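Local coordinates for protein outer membrane porin F (PDB 4RLC) that probably lets small molecules cross the outer membrane of Pseudomonas aeruginosa, and folds its N-terminal domain into a membrane beta-barrel, at residues Gly81-Leu86 with Met125-Ile130; Tyr136-Thr139 with Phe143-Ala146; Glu24-Arg29 with Ala59-Glu64. All coordinates share one frame; numbering follows the deposited sequence.

Contact 1. Residues Gly81-Leu86 with Met125-Ile130. With C8E ((hydroxyethyloxy)tri(ethyloxy)octane), chain D.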
loop_
_atom_site.group_PDB
_atom_site.type_symbol
_atom_site.label_atom_id
_atom_site.label_comp_id
_atom_site.label_asym_id
_atom_site.label_seq_id
_atom_site.Cartn_x
_atom_site.Cartn_y
_atom_site.Cartn_z
ATOM N N GLY A 81 -6.434 -14.226 4.766
ATOM C CA GLY A 81 -6.739 -13.666 3.483
ATOM C C GLY A 81 -5.689 -12.760 2.951
ATOM O O GLY A 81 -4.554 -12.696 3.469
ATOM N N ASN A 82 -6.067 -12.048 1.907
ATOM C CA ASN A 82 -5.068 -11.257 1.200
ATOM C C ASN A 82 -5.714 -10.098 0.497
ATOM O O ASN A 82 -6.962 -10.010 0.415
ATOM C CB ASN A 82 -4.264 -12.116 0.248
ATOM C CG ASN A 82 -5.143 -12.838 -0.744
ATOM O OD1 ASN A 82 -5.828 -12.209 -1.541
ATOM N ND2 ASN A 82 -5.242 -14.155 -0.608
ATOM N N LEU A 83 -4.864 -9.176 0.114
ATOM C CA LEU A 83 -5.286 -7.953 -0.540
ATOM C C LEU A 83 -4.332 -7.624 -1.685
ATOM O O LEU A 83 -3.104 -7.491 -1.443
ATOM C CB LEU A 83 -5.314 -6.826 0.489
ATOM C CG LEU A 83 -5.824 -5.453 0.055
ATOM C CD1 LEU A 83 -7.319 -5.542 0.028
ATOM C CD2 LEU A 83 -5.443 -4.351 1.032
ATOM N N THR A 84 -4.854 -7.440 -2.895
ATOM C CA THR A 84 -4.047 -7.061 -4.037
ATOM C C THR A 84 -4.476 -5.690 -4.466
ATOM O O THR A 84 -5.679 -5.475 -4.624
ATOM C CB THR A 84 -4.275 -8.034 -5.154
ATOM O OG1 THR A 84 -4.115 -9.378 -4.650
ATOM C CG2 THR A 84 -3.358 -7.700 -6.312
ATOM N N SER A 85 -3.548 -4.775 -4.723
ATOM C CA SER A 85 -3.961 -3.413 -4.964
ATOM C C SER A 85 -3.167 -2.763 -6.089
ATOM O O SER A 85 -1.990 -3.093 -6.304
ATOM C CB SER A 85 -3.736 -2.651 -3.663
ATOM O OG SER A 85 -4.214 -1.364 -3.746
ATOM N N LEU A 86 -3.827 -1.921 -6.851
ATOM C CA LEU A 86 -3.176 -1.106 -7.862
ATOM C C LEU A 86 -3.489 0.314 -7.490
ATOM O O LEU A 86 -4.690 0.742 -7.465
ATOM C CB LEU A 86 -3.701 -1.401 -9.297
ATOM C CG LEU A 86 -2.984 -0.689 -10.475
ATOM C CD1 LEU A 86 -1.528 -1.077 -10.605
ATOM C CD2 LEU A 86 -3.655 -1.059 -11.793
ATOM N N MET A 125 -13.960 -9.209 -2.482
ATOM C CA MET A 125 -14.592 -7.901 -2.551
ATOM C C MET A 125 -13.660 -6.913 -3.252
ATOM O O MET A 125 -12.446 -7.018 -3.095
ATOM C CB MET A 125 -14.854 -7.499 -1.142
ATOM C CG MET A 125 -15.504 -6.190 -0.967
ATOM S SD MET A 125 -15.687 -5.766 0.789
ATOM C CE MET A 125 -17.000 -4.580 0.557
ATOM N N THR A 126 -14.220 -5.990 -4.018
ATOM C CA THR A 126 -13.429 -4.885 -4.617
ATOM C C THR A 126 -13.650 -3.631 -3.798
ATOM O O THR A 126 -14.775 -3.367 -3.430
ATOM C CB THR A 126 -13.866 -4.661 -6.081
ATOM O OG1 THR A 126 -13.591 -5.853 -6.814
ATOM C CG2 THR A 126 -13.127 -3.468 -6.710
ATOM N N MET A 127 -12.598 -2.849 -3.496
ATOM C CA MET A 127 -12.753 -1.652 -2.651
ATOM C C MET A 127 -11.921 -0.523 -3.286
ATOM O O MET A 127 -11.078 -0.759 -4.142
ATOM C CB MET A 127 -12.253 -1.969 -1.254
ATOM C CG MET A 127 -13.022 -3.093 -0.595
ATOM S SD MET A 127 -12.246 -3.462 0.987
ATOM C CE MET A 127 -10.522 -3.388 0.560
ATOM N N ALA A 128 -12.253 0.707 -2.929
ATOM C CA ALA A 128 -11.500 1.859 -3.371
ATOM C C ALA A 128 -10.554 2.216 -2.271
ATOM O O ALA A 128 -10.924 2.105 -1.075
ATOM C CB ALA A 128 -12.428 3.031 -3.620
ATOM N N ASN A 129 -9.394 2.737 -2.639
ATOM C CA ASN A 129 -8.349 3.102 -1.675
ATOM C C ASN A 129 -8.043 4.550 -1.757
ATOM O O ASN A 129 -7.962 5.059 -2.831
ATOM C CB ASN A 129 -6.993 2.443 -2.000
ATOM C CG ASN A 129 -7.052 0.979 -2.011
ATOM O OD1 ASN A 129 -7.873 0.381 -1.304
ATOM N ND2 ASN A 129 -6.196 0.356 -2.824
ATOM N N ILE A 130 -7.848 5.228 -0.612
ATOM C CA ILE A 130 -7.239 6.511 -0.667
ATOM C C ILE A 130 -6.169 6.502 0.435
ATOM O O ILE A 130 -6.308 5.818 1.459
ATOM C CB ILE A 130 -8.307 7.628 -0.441
ATOM C CG1 ILE A 130 -7.676 8.996 -0.527
ATOM C CG2 ILE A 130 -9.008 7.463 0.888
ATOM C CD1 ILE A 130 -8.533 9.983 -1.256
HETATM C C1 C8E D . 0.352 -6.116 -14.196
HETATM C C2 C8E D . -1.092 -6.126 -13.726
HETATM C C3 C8E D . -1.626 -7.548 -13.563
HETATM C C4 C8E D . -1.511 -8.051 -12.126
HETATM C C5 C8E D . -2.879 -8.232 -11.460
HETATM C C6 C8E D . -3.527 -6.892 -11.086
HETATM C C7 C8E D . -4.991 -7.045 -10.671
HETATM C C8 C8E D . -5.237 -6.650 -9.224
HETATM O O9 C8E D . -5.582 -5.272 -9.124
HETATM C C10 C8E D . -6.463 -4.931 -8.040
HETATM C C11 C8E D . -7.787 -4.330 -8.507
HETATM O O12 C8E D . -8.787 -5.323 -8.628
HETATM C C13 C8E D . -10.131 -4.858 -8.533
HETATM C C14 C8E D . -11.113 -5.990 -8.847
#
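Leu83 meets Met127, and Ser85 meets Asn129, inside an eight-stranded antiparallel beta-barrel. The two strands involved, 80-91 and 120-137, are not neighbours in the sheet: strand 98-115 runs between them, and the curvature of the wall brings their inward side chains together. The example illustrates how a small barrel fills its interior, one apolar pair and one polar pair coming in succession along the same two strands.

In the apolar pair the side chains cross at about a right angle, and a single methyl group from each makes the touch, Leu83 CD1 lying 3.9 Å from Met127 CE. Met127 reaches it by a bend at the end of its chain: CG sits beside the backbone N, the next torsion is extended, and chi3 of -42° then turns CE toward the leucine. Ala108 of the intervening strand packs against Leu83 and Asn129, while Gln151 touches Leu83, Met127 and Asn129 from strand 142-153.

One step further along, both CB atoms point at the opposing strand. Ser85 carries OG anti to its N (chi1 -174°), and this oxygen comes within 2.8 Å of Asn129 ND2. Asp87 ties the two together, since OD2 is hydrogen-bonded to Ser85 OG and OD1 to Asn129 ND2; one carboxylate thus grips both polar groups, holding the serine hydroxyl and the amide in place on the inner side of the barrel.

A detergent molecule lies on the outer surface, probably where lipid would sit. Its chain lies across both strands, with C8 3.6 Å from Thr84 CG2 and C10 3.5 Å from Thr84 O. Further on, its C13 packs 3.8 Å from Thr126 CG2, and its terminal modelled carbon C14 comes to 3.2 Å from Thr126 OG1.

Contact 2. Residues Tyr136-Thr139 with Phe143-Ala146. With C8E ((hydroxyethyloxy)tri(ethyloxy)octane), chain F.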
loop_
_atom_site.group_PDB
_atom_site.type_symbol
_atom_site.label_atom_id
_atom_site.label_comp_id
_atom_site.label_asym_id
_atom_site.label_seq_id
_atom_site.Cartn_x
_atom_site.Cartn_y
_atom_site.Cartn_z
ATOM N N TYR A 136 10.827 8.988 3.063
ATOM C CA TYR A 136 12.054 9.681 3.261
ATOM C C TYR A 136 13.155 8.845 2.614
ATOM O O TYR A 136 13.497 7.807 3.097
ATOM C CB TYR A 136 12.368 9.944 4.724
ATOM C CG TYR A 136 13.378 11.036 4.906
ATOM C CD1 TYR A 136 14.675 10.876 4.542
ATOM C CD2 TYR A 136 13.032 12.286 5.405
ATOM C CE1 TYR A 136 15.633 11.874 4.656
ATOM C CE2 TYR A 136 13.974 13.274 5.504
ATOM C CZ TYR A 136 15.291 13.051 5.180
ATOM O OH TYR A 136 16.209 14.079 5.287
ATOM N N TYR A 137 13.681 9.411 1.523
ATOM C CA TYR A 137 14.857 8.850 0.838
ATOM C C TYR A 137 16.075 9.341 1.614
ATOM O O TYR A 137 16.552 10.455 1.459
ATOM C CB TYR A 137 14.904 9.296 -0.629
ATOM C CG TYR A 137 13.765 8.771 -1.449
ATOM C CD1 TYR A 137 12.545 9.437 -1.488
ATOM C CD2 TYR A 137 13.882 7.605 -2.250
ATOM C CE1 TYR A 137 11.488 8.961 -2.247
ATOM C CE2 TYR A 137 12.824 7.137 -3.026
ATOM C CZ TYR A 137 11.627 7.823 -3.086
ATOM O OH TYR A 137 10.526 7.352 -3.828
ATOM N N PHE A 138 16.649 8.431 2.403
ATOM C CA PHE A 138 17.859 8.700 3.164
ATOM C C PHE A 138 19.156 8.373 2.494
ATOM O O PHE A 138 20.200 8.783 2.999
ATOM C CB PHE A 138 17.717 8.069 4.563
ATOM C CG PHE A 138 17.544 6.578 4.538
ATOM C CD1 PHE A 138 18.655 5.770 4.418
ATOM C CD2 PHE A 138 16.315 5.998 4.606
ATOM C CE1 PHE A 138 18.521 4.386 4.405
ATOM C CE2 PHE A 138 16.155 4.606 4.500
ATOM C CZ PHE A 138 17.296 3.816 4.461
ATOM N N THR A 139 19.113 7.596 1.383
ATOM C CA THR A 139 20.128 7.591 0.400
ATOM C C THR A 139 19.481 7.860 -0.965
ATOM O O THR A 139 18.264 7.948 -1.104
ATOM C CB THR A 139 20.964 6.237 0.339
ATOM O OG1 THR A 139 20.284 5.285 -0.465
ATOM C CG2 THR A 139 21.217 5.643 1.719
ATOM N N PHE A 143 14.607 4.157 0.910
ATOM C CA PHE A 143 13.606 4.976 1.660
ATOM C C PHE A 143 12.961 4.181 2.758
ATOM O O PHE A 143 12.841 2.992 2.731
ATOM C CB PHE A 143 12.586 5.625 0.707
ATOM C CG PHE A 143 11.640 4.666 0.055
ATOM C CD1 PHE A 143 10.453 4.237 0.660
ATOM C CD2 PHE A 143 12.032 4.070 -1.169
ATOM C CE1 PHE A 143 9.619 3.327 -0.013
ATOM C CE2 PHE A 143 11.176 3.184 -1.821
ATOM C CZ PHE A 143 10.034 2.773 -1.237
ATOM N N ALA A 144 12.453 4.923 3.774
ATOM C CA ALA A 144 11.537 4.411 4.739
ATOM C C ALA A 144 10.220 5.239 4.553
ATOM O O ALA A 144 10.279 6.406 4.121
ATOM C CB ALA A 144 12.103 4.597 6.129
ATOM N N LYS A 145 9.120 4.621 4.848
ATOM C CA LYS A 145 7.776 5.240 4.611
ATOM C C LYS A 145 6.881 5.060 5.822
ATOM O O LYS A 145 6.913 4.024 6.487
ATOM C CB LYS A 145 7.170 4.494 3.396
ATOM C CG LYS A 145 5.721 4.697 3.030
ATOM C CD LYS A 145 5.464 3.947 1.725
ATOM C CE LYS A 145 4.046 3.465 1.482
ATOM N NZ LYS A 145 3.981 2.929 0.071
ATOM N N ALA A 146 6.086 6.104 6.173
ATOM C CA ALA A 146 5.009 5.970 7.140
ATOM C C ALA A 146 3.716 6.357 6.435
ATOM O O ALA A 146 3.726 7.350 5.696
ATOM C CB ALA A 146 5.195 7.022 8.257
HETATM C C6 C8E F . 10.365 21.763 5.764
HETATM C C7 C8E F . 10.744 21.074 7.084
HETATM C C8 C8E F . 11.559 19.787 6.909
HETATM O O9 C8E F . 11.192 18.820 7.906
HETATM C C10 C8E F . 11.440 17.446 7.560
HETATM C C11 C8E F . 12.250 16.823 8.693
HETATM O O12 C8E F . 12.381 15.408 8.567
HETATM C C13 C8E F . 11.153 14.685 8.682
HETATM C C14 C8E F . 11.454 13.355 9.355
HETATM O O15 C8E F . 10.282 12.534 9.307
HETATM C C16 C8E F . 10.176 11.688 8.154
HETATM C C17 C8E F . 9.619 10.325 8.550
HETATM O O18 C8E F . 9.470 9.516 7.379
HETATM C C19 C8E F . 8.916 8.243 7.621
HETATM C C20 C8E F . 10.041 7.324 7.955
HETATM O O21 C8E F . 9.732 6.548 9.097
#
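Tyr136 and Ala144 form an antiparallel hydrogen-bonded pair just before the chain turns between strands 120-137 and 142-153. Two backbone bonds close the pair, Tyr136 N to Ala144 O at 2.8 Å and Ala144 N to Tyr136 O at 3.1 Å. Tyr136 O also receives a CA-H...O contact from Phe143 CA at 3.2 Å, and so is shared between two successive residues.

The tight side lies with Tyr137 and Phe143, whose buried side chains run side by side and point the same way. Phe143 CB sits over one face of the Tyr137 ring, 4.0 Å from the centroid, in a CH-pi contact. A chi1 of 69°, with CG between the backbone N and the carbonyl carbon, turns the Phe143 ring alongside that of Tyr137. The rings themselves meet obliquely, planes at 52°, with Tyr137 CE2 3.7 Å from Phe143 CD2. Glu22 takes the Tyr137 hydroxyl in a hydrogen bond, and Lys135 adds a cation-pi contact to Phe143.

The other side is looser. Phe138, on the surface, leans back over the opposite strand, bringing CE2 to 3.8 Å from Ala144 N, which lies at the edge of the ring. Detergent adds to the packing here: its C20 is 3.9 Å from Ala144 CB, and its chain continues past the Tyr136 ring. The Tyr137-Phe143 pair inward, and Tyr136, Phe138 and detergent outward, around a short connection fit a beta hairpin with a tight turn, probably periplasmic, as in other outer membrane barrels.

Contact 3. Residues Glu24-Arg29 with Ala59-Glu64. With C8E ((hydroxyethyloxy)tri(ethyloxy)octane), chain C; C8E ((hydroxyethyloxy)tri(ethyloxy)octane), chain E.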
loop_
_atom_site.group_PDB
_atom_site.type_symbol
_atom_site.label_atom_id
_atom_site.label_comp_id
_atom_site.label_asym_id
_atom_site.label_seq_id
_atom_site.Cartn_x
_atom_site.Cartn_y
_atom_site.Cartn_z
ATOM N N GLU A 24 9.296 -2.579 -2.539
ATOM C CA GLU A 24 8.996 -2.182 -1.130
ATOM C C GLU A 24 8.451 -3.316 -0.330
ATOM O O GLU A 24 7.715 -4.188 -0.896
ATOM C CB GLU A 24 7.943 -1.042 -1.167
ATOM C CG GLU A 24 7.551 -0.495 0.186
ATOM C CD GLU A 24 6.548 0.652 0.032
ATOM O OE1 GLU A 24 6.661 1.402 -0.947
ATOM O OE2 GLU A 24 5.646 0.774 0.891
ATOM N N ALA A 25 8.716 -3.343 0.991
ATOM C CA ALA A 25 8.091 -4.254 1.932
ATOM C C ALA A 25 7.305 -3.352 2.860
ATOM O O ALA A 25 7.795 -2.305 3.174
ATOM C CB ALA A 25 9.052 -5.089 2.749
ATOM N N PHE A 26 6.119 -3.791 3.232
ATOM C CA PHE A 26 5.256 -2.995 4.180
ATOM C C PHE A 26 4.562 -3.811 5.231
ATOM O O PHE A 26 4.351 -5.011 5.088
ATOM C CB PHE A 26 4.248 -2.173 3.372
ATOM C CG PHE A 26 3.201 -2.963 2.682
ATOM C CD1 PHE A 26 2.133 -3.490 3.332
ATOM C CD2 PHE A 26 3.344 -3.217 1.287
ATOM C CE1 PHE A 26 1.156 -4.247 2.662
ATOM C CE2 PHE A 26 2.386 -3.956 0.634
ATOM C CZ PHE A 26 1.336 -4.508 1.318
ATOM N N GLY A 27 4.027 -3.113 6.287
ATOM C CA GLY A 27 3.296 -3.754 7.257
ATOM C C GLY A 27 2.373 -2.654 7.834
ATOM O O GLY A 27 2.805 -1.534 8.056
ATOM N N LYS A 28 1.108 -2.972 7.889
ATOM C CA LYS A 28 0.020 -2.000 8.302
ATOM C C LYS A 28 -0.892 -2.625 9.349
ATOM O O LYS A 28 -1.071 -3.836 9.419
ATOM C CB LYS A 28 -0.779 -1.634 7.062
ATOM C CG LYS A 28 -0.016 -1.031 5.944
ATOM C CD LYS A 28 -0.913 -0.864 4.727
ATOM C CE LYS A 28 -0.124 -0.328 3.543
ATOM N NZ LYS A 28 -0.988 0.347 2.493
ATOM N N ARG A 29 -1.500 -1.799 10.219
ATOM C CA ARG A 29 -2.332 -2.305 11.236
ATOM C C ARG A 29 -3.616 -1.421 11.222
ATOM O O ARG A 29 -3.509 -0.211 11.075
ATOM C CB ARG A 29 -1.628 -2.125 12.602
ATOM C CG ARG A 29 -2.481 -2.461 13.800
ATOM C CD ARG A 29 -1.673 -2.474 15.108
ATOM N NE ARG A 29 -0.558 -3.440 15.100
ATOM C CZ ARG A 29 -0.643 -4.754 15.372
ATOM N NH1 ARG A 29 0.463 -5.512 15.321
ATOM N NH2 ARG A 29 -1.816 -5.339 15.659
ATOM N N ALA A 59 1.761 1.562 -8.712
ATOM C CA ALA A 59 2.285 0.458 -7.878
ATOM C C ALA A 59 1.252 -0.627 -7.772
ATOM O O ALA A 59 0.035 -0.389 -7.559
ATOM C CB ALA A 59 2.653 0.984 -6.473
ATOM N N LEU A 60 1.752 -1.838 -7.862
ATOM C CA LEU A 60 1.033 -3.061 -7.628
ATOM C C LEU A 60 1.536 -3.649 -6.293
ATOM O O LEU A 60 2.748 -3.852 -6.058
ATOM C CB LEU A 60 1.384 -4.034 -8.818
ATOM C CG LEU A 60 0.777 -5.422 -8.707
ATOM C CD1 LEU A 60 -0.738 -5.374 -8.813
ATOM C CD2 LEU A 60 1.378 -6.319 -9.852
ATOM N N SER A 61 0.604 -3.928 -5.398
ATOM C CA SER A 61 0.901 -4.410 -4.059
ATOM C C SER A 61 0.189 -5.687 -3.774
ATOM O O SER A 61 -0.938 -5.946 -4.262
ATOM C CB SER A 61 0.366 -3.364 -3.016
ATOM O OG SER A 61 1.043 -2.198 -3.201
ATOM N N TYR A 62 0.793 -6.524 -2.939
ATOM C CA TYR A 62 0.148 -7.698 -2.437
ATOM C C TYR A 62 0.447 -7.859 -0.959
ATOM O O TYR A 62 1.584 -7.759 -0.576
ATOM C CB TYR A 62 0.643 -8.962 -3.153
ATOM C CG TYR A 62 0.017 -10.227 -2.604
ATOM C CD1 TYR A 62 -1.307 -10.539 -2.889
ATOM C CD2 TYR A 62 0.737 -11.117 -1.789
ATOM C CE1 TYR A 62 -1.902 -11.692 -2.397
ATOM C CE2 TYR A 62 0.130 -12.231 -1.258
ATOM C CZ TYR A 62 -1.165 -12.541 -1.606
ATOM O OH TYR A 62 -1.767 -13.653 -1.089
ATOM N N GLY A 63 -0.547 -8.221 -0.178
ATOM C CA GLY A 63 -0.383 -8.368 1.261
ATOM C C GLY A 63 -1.252 -9.473 1.804
ATOM O O GLY A 63 -2.288 -9.825 1.179
ATOM N N GLU A 64 -0.816 -10.064 2.903
ATOM C CA GLU A 64 -1.558 -11.090 3.610
ATOM C C GLU A 64 -1.947 -10.592 5.002
ATOM O O GLU A 64 -1.131 -9.964 5.667
ATOM C CB GLU A 64 -0.736 -12.404 3.703
ATOM C CG GLU A 64 -0.697 -13.038 2.295
ATOM C CD GLU A 64 0.001 -14.399 2.178
ATOM O OE1 GLU A 64 0.569 -14.856 3.200
ATOM O OE2 GLU A 64 0.002 -14.986 1.014
HETATM C C1 C8E C . -0.792 -11.433 -6.272
HETATM C C2 C8E C . -0.225 -10.366 -7.177
HETATM C C3 C8E C . 1.242 -10.021 -6.889
HETATM C C4 C8E C . 1.402 -8.513 -6.979
HETATM C C5 C8E C . 2.822 -7.987 -6.817
HETATM C C6 C8E C . 3.604 -8.503 -5.634
HETATM C C7 C8E C . 4.805 -7.593 -5.412
HETATM C C8 C8E C . 5.770 -8.065 -4.331
HETATM O O9 C8E C . 7.078 -7.538 -4.641
HETATM C C10 C8E C . 7.922 -7.092 -3.564
HETATM C C11 C8E C . 8.784 -8.214 -2.979
HETATM O O12 C8E C . 9.823 -7.718 -2.098
HETATM C C13 C8E C . 9.416 -7.434 -0.757
HETATM C C14 C8E C . 9.248 -8.712 0.060
HETATM O O15 C8E C . 8.050 -8.634 0.839
HETATM C C16 C8E C . 7.937 -9.598 1.881
HETATM C C17 C8E C . 7.282 -8.905 3.048
HETATM O O18 C8E C . 6.513 -9.822 3.802
HETATM O O12 C8E E . 3.324 4.253 12.145
HETATM C C13 C8E E . 3.133 3.455 13.309
HETATM C C14 C8E E . 3.516 1.994 13.094
HETATM O O15 C8E E . 2.641 1.362 12.150
HETATM C C16 C8E E . 2.259 0.053 12.488
HETATM C C17 C8E E . 2.860 -0.949 11.533
HETATM O O18 C8E E . 2.769 -2.203 12.178
HETATM C C19 C8E E . 2.368 -3.281 11.386
HETATM C C20 C8E E . 2.385 -4.540 12.189
HETATM O O21 C8E E . 2.027 -4.330 13.556
#
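Phe26 is the hub of this contact, its ring reaching across to Ser61, Tyr62 and Gly63 on the inner wall of the antiparallel beta-barrel. Strands 21-30 and 56-66 are separated by strand 42-51; the axes of the two segments pass 8.7 Å apart at 49°, and the Phe26 ring bridges that distance.

The packing across the gap is ring against backbone. Phe26 CZ lies 3.8 Å from Tyr62 O and 4.2 Å from Gly63 CA, the absence of a side chain at Gly63 leaving room for the ring to come close to the main chain. Ser61 CB lies equally far, 4.2 Å, from Phe26 CE2. A chi1 of 69° puts CG between the backbone N and the carbonyl carbon of Phe26 and swings the ring over toward strand 56-66, and Leu43 of the intervening strand packs against it.

Charge pairs occupy the same interior: Glu24 is bridged to Lys145 and Lys28 to Asp149, linking this strand to strand 142-153. Arg29 NH1 bridges to Asp42 apart from these interior pairs.

Apolar contacts with detergent belong to the outer surface. One molecule runs its octyl chain past Leu60 CG, 3.6 Å from C4, and ends with C1 3.5 Å from Tyr62 CD1.

Hydrogen bonds on this surface are made by polar ends. Tyr62 OH donates to Glu64 OE2 at 3.1 Å, meeting its anti lone pair. Arg29 bends at chi3 and turns its guanidinium edge to a second detergent: NE makes a weak bond to the terminal oxygen O21, and NH1 a shorter one to that same O21, at 2.6 Å.

All three contacts belong to one closed sheet and follow in series along the chain: contact 3 first, then contact 1, then contact 2. Contacts 3 and 1 are close, their centres about 11 Å apart, because strands 56-66 and 80-91 are neighbours joined by backbone bonds. Contact 2 shares strand 120-137 with contact 1, yet their centres are about 24 Å apart, on opposite sides of the chain's centre. Contact 3 lies about 16 Å, centre to centre, from contact 2, and a salt bridge links the two. Contacts 1 and 3 each bridge over an intervening strand and pack across the barrel interior, while contact 2 joins neighbours and secures one hairpin end.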